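Local coordinates for packaging enzyme P4 (Pseudomonas phage phi13, PDB 4BLP), which probably hydrolyses NTP as a hexameric RecA-like helicase that drives RNA packaging into the phage capsid, at residues D[144-153]-D[273-283]; D[214-222]-D[234-242]. All coordinates share one frame; numbering follows the deposited sequence.

Contact 1: D[144-153]-D[273-283]; sequences HLSGLHVVVG and IAASVAGMTVV
His149 lies against the backbone of Gly279 and Met280. Its CG is anti to the backbone N (chi1 -174°), which lays the ring across the neighbouring strand. Gly279 C and Met280 N sit under one face of the ring, each offset toward the rim. At the ring edge, NE2 and Thr281 OG1 form a 2.7 Å hydrogen bond, and either could be the donor. Gln291 also bonds this hydroxyl. On the other ring nitrogen, His149 ND1 and His144 NE2 share a second hydrogen bond of 2.8 Å. His144 ND1 in turn donates to Leu145 O. The two imidazoles thus form a polar chain, and each is gripped through both nitrogens. Gly279 has no side chain, so the rings can lie close to its CA. Ala278 CB meets the His144 ring at its edge.

On the face of Val150, Val152 and Met280 the contact is apolar. Both valines pack on Met280, with Val152 CG2 3.8 Å from Met280 CG. Ile273 comes from helix 266-274, and its CG2 meets Val150 CG2 at 3.5 Å. Between the two faces, backbone bonds join the strands, from Gly279 N to Leu148 O (3.3 Å) through Val283 N to Val152 O (2.9 Å). Strands 147-152 and 279-283 run 11° apart, as neighbouring parallel strands in the central, mixed sheet of a RecA-like P-loop NTPase, and Gly153 probably begins the Walker A loop.

Contact 2: D[214-222]-D[234-242]; sequences SFRNLVFGI and ALYAALTSL
Phe215 meets helix 234-242 with the CD2 and CE2 carbons of its ring, just before helix 216-221 begins. Leu239 CD2 lies at the ring edge, near its plane, 4.1 Å from Phe215 CD2. Leu242 CD1 approaches Phe215 CE2 at 4.1 Å, with the two side chains coming from opposite directions.

Arg216 and Asn217 serve another interface. The backbone N of Arg216 donates to Ser214 OG, which makes an ST turn, and Glu176 also bonds that hydroxyl. The guanidinium of Arg216 bonds Thr240 and Ser276 of a neighbouring subunit, and Asn217 bonds Leu124 of that same subunit.

Leu218 is the central side chain. At chi1 -161° it extends away from its backbone N toward the other helix. There CD2 touches three leucines. It meets Leu242 CD1 tip to tip at 3.9 Å, and it reaches Leu235 CD1 and Leu239 CD2 at 4.0 Å each. Val219 adds a looser contact, CG2 to Leu235 CD2 at 4.2 Å.

Ile222 is the first residue to leave the helix. Its CG2 branch rests on Ala234, 3.5 Å from Ala234 O and close to Ala234 CB. Ala238 CB is a little farther along.

The helix axes are 10.1 Å apart and run at 140° to each other. No hydrogen bond joins the two segments. The pairing therefore rests on the fit of branched and aromatic carbons, while Arg216 and Asn217 make bonds to the adjoining subunit, and Arg216 also bonds Gly175 O of its own chain.

Both contacts are buried, but they occupy different layers of the fold. Contact 1 joins two strands within the central sheet. Contact 2 joins two helices, and its helix 233-248 also packs against contact 1. Leu239 is common ground: it faces Leu148 and Val277 of contact 1 as well as the leucine cluster of contact 2. Ser276 O and Thr240 OG1, 2.8 Å apart, probably add a hydrogen bond between the two. The chemistry differs accordingly. Backbone bonds, one histidine-threonine bond and apolar packing hold contact 1, whereas apolar side chains alone carry contact 2. The Ser276-Thr240 junction lies at a subunit interface of the hexamer.

Contact 1: D[144-153]-D[273-283]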
loop_
_atom_site.group_PDB
_atom_site.type_symbol
_atom_site.label_atom_id
_atom_site.label_comp_id
_atom_site.label_asym_id
_atom_site.label_seq_id
_atom_site.Cartn_x
_atom_site.Cartn_y
_atom_site.Cartn_z
ATOM N N HIS D 144 -25.610 34.918 2.777
ATOM C CA HIS D 144 -24.854 33.654 2.809
ATOM C C HIS D 144 -23.524 33.922 3.516
ATOM O O HIS D 144 -22.873 34.929 3.202
ATOM C CB HIS D 144 -24.643 33.180 1.359
ATOM C CG HIS D 144 -24.236 31.742 1.185
ATOM N ND1 HIS D 144 -23.110 31.223 1.812
ATOM C CD2 HIS D 144 -24.804 30.775 0.428
ATOM C CE1 HIS D 144 -23.026 29.952 1.421
ATOM N NE2 HIS D 144 -24.034 29.626 0.602
ATOM N N LEU D 145 -23.105 33.066 4.482
ATOM C CA LEU D 145 -21.778 33.317 5.080
ATOM C C LEU D 145 -20.673 33.116 4.046
ATOM O O LEU D 145 -20.852 32.377 3.064
ATOM C CB LEU D 145 -21.509 32.347 6.255
ATOM C CG LEU D 145 -22.311 32.635 7.548
ATOM C CD1 LEU D 145 -21.979 31.567 8.602
ATOM C CD2 LEU D 145 -22.018 34.046 8.102
ATOM N N SER D 146 -19.510 33.745 4.290
ATOM C CA SER D 146 -18.338 33.485 3.477
ATOM C C SER D 146 -17.960 32.005 3.665
ATOM O O SER D 146 -18.171 31.432 4.742
ATOM C CB SER D 146 -17.182 34.380 3.905
ATOM O OG SER D 146 -17.490 35.744 3.689
ATOM N N GLY D 147 -17.426 31.420 2.613
ATOM C CA GLY D 147 -17.066 30.005 2.607
ATOM C C GLY D 147 -17.209 29.454 1.207
ATOM O O GLY D 147 -17.019 30.163 0.219
ATOM N N LEU D 148 -17.564 28.172 1.132
ATOM C CA LEU D 148 -17.756 27.453 -0.108
ATOM C C LEU D 148 -19.172 26.973 -0.167
ATOM O O LEU D 148 -19.673 26.446 0.837
ATOM C CB LEU D 148 -16.761 26.260 -0.102
ATOM C CG LEU D 148 -16.842 25.258 -1.249
ATOM C CD1 LEU D 148 -16.516 25.945 -2.624
ATOM C CD2 LEU D 148 -15.862 24.083 -1.005
ATOM N N HIS D 149 -19.822 27.141 -1.334
ATOM C CA HIS D 149 -21.173 26.611 -1.584
ATOM C C HIS D 149 -21.012 25.535 -2.637
ATOM O O HIS D 149 -20.532 25.836 -3.723
ATOM C CB HIS D 149 -22.145 27.705 -2.082
ATOM C CG HIS D 149 -23.554 27.209 -2.206
ATOM N ND1 HIS D 149 -24.517 27.559 -1.278
ATOM C CD2 HIS D 149 -24.104 26.362 -3.113
ATOM C CE1 HIS D 149 -25.633 26.952 -1.669
ATOM N NE2 HIS D 149 -25.435 26.209 -2.758
ATOM N N VAL D 150 -21.384 24.304 -2.352
ATOM C CA VAL D 150 -21.211 23.280 -3.382
ATOM C C VAL D 150 -22.553 22.914 -3.999
ATOM O O VAL D 150 -23.579 22.866 -3.304
ATOM C CB VAL D 150 -20.466 22.019 -2.862
ATOM C CG1 VAL D 150 -19.050 22.381 -2.401
ATOM C CG2 VAL D 150 -21.245 21.351 -1.743
ATOM N N VAL D 151 -22.539 22.627 -5.295
ATOM C CA VAL D 151 -23.713 22.206 -6.054
ATOM C C VAL D 151 -23.457 20.763 -6.397
ATOM O O VAL D 151 -22.523 20.475 -7.126
ATOM C CB VAL D 151 -23.927 23.109 -7.305
ATOM C CG1 VAL D 151 -25.122 22.611 -8.155
ATOM C CG2 VAL D 151 -24.119 24.567 -6.866
ATOM N N VAL D 152 -24.304 19.844 -5.865
ATOM C CA VAL D 152 -24.066 18.417 -5.939
ATOM C C VAL D 152 -25.099 17.704 -6.782
ATOM O O VAL D 152 -26.265 18.050 -6.768
ATOM C CB VAL D 152 -24.060 17.820 -4.485
ATOM C CG1 VAL D 152 -23.594 16.382 -4.472
ATOM C CG2 VAL D 152 -23.159 18.637 -3.552
ATOM N N GLY D 153 -24.660 16.661 -7.476
ATOM C CA GLY D 153 -25.562 15.835 -8.267
ATOM C C GLY D 153 -24.763 14.891 -9.119
ATOM O O GLY D 153 -23.581 15.148 -9.349
ATOM N N ILE D 273 -21.186 16.018 3.119
ATOM C CA ILE D 273 -20.764 17.203 2.360
ATOM C C ILE D 273 -21.384 18.462 2.986
ATOM O O ILE D 273 -20.678 19.452 3.223
ATOM C CB ILE D 273 -21.131 17.061 0.848
ATOM C CG1 ILE D 273 -20.280 15.972 0.208
ATOM C CG2 ILE D 273 -20.905 18.394 0.120
ATOM C CD1 ILE D 273 -20.649 15.658 -1.251
ATOM N N ALA D 274 -22.706 18.432 3.280
ATOM C CA ALA D 274 -23.386 19.582 3.900
ATOM C C ALA D 274 -22.733 19.966 5.241
ATOM O O ALA D 274 -22.630 21.140 5.552
ATOM C CB ALA D 274 -24.860 19.263 4.126
ATOM N N ALA D 275 -22.249 18.959 6.005
ATOM C CA ALA D 275 -21.627 19.165 7.300
ATOM C C ALA D 275 -20.225 19.739 7.165
ATOM O O ALA D 275 -19.655 20.162 8.172
ATOM C CB ALA D 275 -21.559 17.837 8.055
ATOM N N SER D 276 -19.700 19.822 5.922
ATOM C CA SER D 276 -18.341 20.288 5.691
ATOM C C SER D 276 -18.230 21.715 5.181
ATOM O O SER D 276 -17.113 22.252 5.166
ATOM C CB SER D 276 -17.645 19.361 4.692
ATOM O OG SER D 276 -17.756 17.997 5.104
ATOM N N VAL D 277 -19.336 22.317 4.689
ATOM C CA VAL D 277 -19.213 23.606 3.993
ATOM C C VAL D 277 -20.286 24.612 4.418
ATOM O O VAL D 277 -21.244 24.245 5.095
ATOM C CB VAL D 277 -19.297 23.366 2.451
ATOM C CG1 VAL D 277 -18.114 22.495 1.932
ATOM C CG2 VAL D 277 -20.642 22.695 2.077
ATOM N N ALA D 278 -20.173 25.858 3.914
ATOM C CA ALA D 278 -21.126 26.927 4.231
ATOM C C ALA D 278 -22.486 26.701 3.580
ATOM O O ALA D 278 -23.484 27.153 4.113
ATOM C CB ALA D 278 -20.577 28.278 3.784
ATOM N N GLY D 279 -22.518 26.037 2.423
ATOM C CA GLY D 279 -23.802 25.793 1.775
ATOM C C GLY D 279 -23.758 24.674 0.775
ATOM O O GLY D 279 -22.703 24.377 0.219
ATOM N N MET D 280 -24.907 24.043 0.536
ATOM C CA MET D 280 -24.968 22.950 -0.418
ATOM C C MET D 280 -26.328 22.976 -1.103
ATOM O O MET D 280 -27.349 23.114 -0.434
ATOM C CB MET D 280 -24.790 21.589 0.310
ATOM C CG MET D 280 -24.878 20.410 -0.642
ATOM S SD MET D 280 -24.605 18.827 0.177
ATOM C CE MET D 280 -26.312 18.462 0.694
ATOM N N THR D 281 -26.335 22.804 -2.419
ATOM C CA THR D 281 -27.554 22.670 -3.235
ATOM C C THR D 281 -27.483 21.342 -3.953
ATOM O O THR D 281 -26.466 21.056 -4.594
ATOM C CB THR D 281 -27.695 23.839 -4.265
ATOM O OG1 THR D 281 -27.731 25.081 -3.566
ATOM C CG2 THR D 281 -28.973 23.715 -5.129
ATOM N N VAL D 282 -28.529 20.526 -3.816
ATOM C CA VAL D 282 -28.641 19.247 -4.545
ATOM C C VAL D 282 -29.496 19.537 -5.776
ATOM O O VAL D 282 -30.610 20.087 -5.653
ATOM C CB VAL D 282 -29.246 18.094 -3.690
ATOM C CG1 VAL D 282 -29.409 16.821 -4.539
ATOM C CG2 VAL D 282 -28.385 17.824 -2.459
ATOM N N VAL D 283 -28.975 19.188 -6.958
ATOM C CA VAL D 283 -29.685 19.429 -8.213
ATOM C C VAL D 283 -29.990 18.100 -8.922
ATOM O O VAL D 283 -29.161 17.189 -8.945
ATOM C CB VAL D 283 -28.861 20.405 -9.129
ATOM C CG1 VAL D 283 -29.344 20.422 -10.581
ATOM C CG2 VAL D 283 -28.837 21.820 -8.548
#

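Contact 2: D[214-222]-D[234-242]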
loop_
_atom_site.group_PDB
_atom_site.type_symbol
_atom_site.label_atom_id
_atom_site.label_comp_id
_atom_site.label_asym_id
_atom_site.label_seq_id
_atom_site.Cartn_x
_atom_site.Cartn_y
_atom_site.Cartn_z
ATOM N N SER D 214 -15.303 22.264 -12.776
ATOM C CA SER D 214 -15.931 21.772 -11.533
ATOM C C SER D 214 -14.861 21.280 -10.565
ATOM O O SER D 214 -13.658 21.444 -10.831
ATOM C CB SER D 214 -16.843 20.583 -11.890
ATOM O OG SER D 214 -16.049 19.460 -12.262
ATOM N N PHE D 215 -15.288 20.610 -9.479
ATOM C CA PHE D 215 -14.343 20.024 -8.531
ATOM C C PHE D 215 -14.126 18.531 -8.820
ATOM O O PHE D 215 -13.637 17.804 -7.952
ATOM C CB PHE D 215 -14.844 20.258 -7.076
ATOM C CG PHE D 215 -14.455 21.567 -6.434
ATOM C CD1 PHE D 215 -13.838 22.571 -7.172
ATOM C CD2 PHE D 215 -14.672 21.791 -5.070
ATOM C CE1 PHE D 215 -13.478 23.794 -6.571
ATOM C CE2 PHE D 215 -14.275 23.003 -4.459
ATOM C CZ PHE D 215 -13.692 24.005 -5.213
ATOM N N ARG D 216 -14.430 18.071 -10.044
ATOM C CA ARG D 216 -14.219 16.645 -10.334
ATOM C C ARG D 216 -12.743 16.195 -10.056
ATOM O O ARG D 216 -12.556 15.095 -9.545
ATOM C CB ARG D 216 -14.710 16.263 -11.726
ATOM C CG ARG D 216 -13.899 16.695 -12.889
ATOM C CD ARG D 216 -14.787 16.530 -14.131
ATOM N NE ARG D 216 -15.113 15.143 -14.471
ATOM C CZ ARG D 216 -14.596 14.495 -15.508
ATOM N NH1 ARG D 216 -13.723 15.097 -16.309
ATOM N NH2 ARG D 216 -14.973 13.256 -15.775
ATOM N N ASN D 217 -11.705 17.031 -10.351
ATOM C CA ASN D 217 -10.329 16.581 -10.062
ATOM C C ASN D 217 -10.060 16.463 -8.553
ATOM O O ASN D 217 -9.194 15.681 -8.167
ATOM C CB ASN D 217 -9.311 17.512 -10.708
ATOM C CG ASN D 217 -8.853 16.955 -12.026
ATOM O OD1 ASN D 217 -9.520 16.119 -12.622
ATOM N ND2 ASN D 217 -7.661 17.336 -12.452
ATOM N N LEU D 218 -10.805 17.229 -7.718
ATOM C CA LEU D 218 -10.689 17.085 -6.268
ATOM C C LEU D 218 -11.295 15.742 -5.856
ATOM O O LEU D 218 -10.690 14.977 -5.084
ATOM C CB LEU D 218 -11.415 18.269 -5.587
ATOM C CG LEU D 218 -11.031 18.524 -4.154
ATOM C CD1 LEU D 218 -9.595 19.147 -4.079
ATOM C CD2 LEU D 218 -12.091 19.455 -3.474
ATOM N N VAL D 219 -12.483 15.418 -6.398
ATOM C CA VAL D 219 -13.100 14.110 -6.112
ATOM C C VAL D 219 -12.192 12.980 -6.551
ATOM O O VAL D 219 -11.997 12.001 -5.824
ATOM C CB VAL D 219 -14.490 13.982 -6.796
ATOM C CG1 VAL D 219 -15.070 12.555 -6.635
ATOM C CG2 VAL D 219 -15.448 15.032 -6.266
ATOM N N PHE D 220 -11.633 13.094 -7.756
ATOM C CA PHE D 220 -10.788 12.032 -8.280
ATOM C C PHE D 220 -9.425 11.938 -7.587
ATOM O O PHE D 220 -8.903 10.842 -7.423
ATOM C CB PHE D 220 -10.565 12.246 -9.797
ATOM C CG PHE D 220 -11.793 12.174 -10.686
ATOM C CD1 PHE D 220 -12.979 11.605 -10.233
ATOM C CD2 PHE D 220 -11.766 12.688 -11.975
ATOM C CE1 PHE D 220 -14.106 11.542 -11.065
ATOM C CE2 PHE D 220 -12.892 12.624 -12.802
ATOM C CZ PHE D 220 -14.030 12.016 -12.359
ATOM N N GLY D 221 -8.874 13.057 -7.189
ATOM C CA GLY D 221 -7.512 13.105 -6.683
ATOM C C GLY D 221 -7.283 13.050 -5.193
ATOM O O GLY D 221 -6.168 12.750 -4.784
ATOM N N ILE D 222 -8.296 13.379 -4.376
ATOM C CA ILE D 222 -8.178 13.375 -2.914
ATOM C C ILE D 222 -8.684 12.015 -2.443
ATOM O O ILE D 222 -9.891 11.838 -2.247
ATOM C CB ILE D 222 -8.937 14.555 -2.240
ATOM C CG1 ILE D 222 -8.469 15.928 -2.731
ATOM C CG2 ILE D 222 -8.822 14.490 -0.694
ATOM C CD1 ILE D 222 -6.919 16.195 -2.690
ATOM N N ALA D 234 -11.073 12.091 3.402
ATOM C CA ALA D 234 -10.182 13.218 3.138
ATOM C C ALA D 234 -10.855 14.262 2.228
ATOM O O ALA D 234 -10.473 15.435 2.272
ATOM C CB ALA D 234 -8.878 12.725 2.506
ATOM N N LEU D 235 -11.869 13.863 1.438
ATOM C CA LEU D 235 -12.570 14.818 0.578
ATOM C C LEU D 235 -13.346 15.787 1.474
ATOM O O LEU D 235 -13.382 16.966 1.184
ATOM C CB LEU D 235 -13.544 14.102 -0.367
ATOM C CG LEU D 235 -14.334 15.014 -1.314
ATOM C CD1 LEU D 235 -13.425 15.873 -2.243
ATOM C CD2 LEU D 235 -15.369 14.186 -2.124
ATOM N N TYR D 236 -13.988 15.266 2.529
ATOM C CA TYR D 236 -14.768 16.142 3.430
ATOM C C TYR D 236 -13.853 17.091 4.150
ATOM O O TYR D 236 -14.193 18.268 4.263
ATOM C CB TYR D 236 -15.546 15.323 4.455
ATOM C CG TYR D 236 -16.402 14.234 3.850
ATOM C CD1 TYR D 236 -17.274 14.506 2.797
ATOM C CD2 TYR D 236 -16.384 12.944 4.366
ATOM C CE1 TYR D 236 -18.105 13.512 2.275
ATOM C CE2 TYR D 236 -17.202 11.947 3.851
ATOM C CZ TYR D 236 -18.048 12.229 2.796
ATOM O OH TYR D 236 -18.881 11.235 2.341
ATOM N N ALA D 237 -12.685 16.597 4.642
ATOM C CA ALA D 237 -11.723 17.489 5.324
ATOM C C ALA D 237 -11.233 18.551 4.325
ATOM O O ALA D 237 -11.046 19.717 4.704
ATOM C CB ALA D 237 -10.536 16.663 5.841
ATOM N N ALA D 238 -11.016 18.155 3.061
ATOM C CA ALA D 238 -10.531 19.120 2.022
ATOM C C ALA D 238 -11.579 20.185 1.790
ATOM O O ALA D 238 -11.253 21.356 1.649
ATOM C CB ALA D 238 -10.221 18.407 0.691
ATOM N N LEU D 239 -12.849 19.769 1.704
ATOM C CA LEU D 239 -13.918 20.776 1.483
ATOM C C LEU D 239 -14.005 21.739 2.679
ATOM O O LEU D 239 -14.186 22.938 2.481
ATOM C CB LEU D 239 -15.260 20.052 1.304
ATOM C CG LEU D 239 -15.403 19.298 -0.041
ATOM C CD1 LEU D 239 -16.708 18.502 -0.056
ATOM C CD2 LEU D 239 -15.361 20.281 -1.271
ATOM N N THR D 240 -13.819 21.245 3.903
ATOM C CA THR D 240 -13.839 22.165 5.083
ATOM C C THR D 240 -12.635 23.082 5.037
ATOM O O THR D 240 -12.749 24.249 5.388
ATOM C CB THR D 240 -13.897 21.362 6.399
ATOM O OG1 THR D 240 -15.134 20.628 6.370
ATOM C CG2 THR D 240 -13.855 22.269 7.644
ATOM N N SER D 241 -11.476 22.560 4.639
ATOM C CA SER D 241 -10.268 23.422 4.521
ATOM C C SER D 241 -10.489 24.541 3.509
ATOM O O SER D 241 -10.223 25.718 3.820
ATOM C CB SER D 241 -9.044 22.586 4.135
ATOM O OG SER D 241 -8.738 21.696 5.197
ATOM N N LEU D 242 -11.009 24.190 2.312
ATOM C CA LEU D 242 -11.269 25.211 1.295
ATOM C C LEU D 242 -12.348 26.157 1.765
ATOM O O LEU D 242 -12.211 27.382 1.630
ATOM C CB LEU D 242 -11.694 24.518 -0.018
ATOM C CG LEU D 242 -10.580 23.692 -0.655
ATOM C CD1 LEU D 242 -11.128 22.898 -1.865
ATOM C CD2 LEU D 242 -9.405 24.641 -1.137
#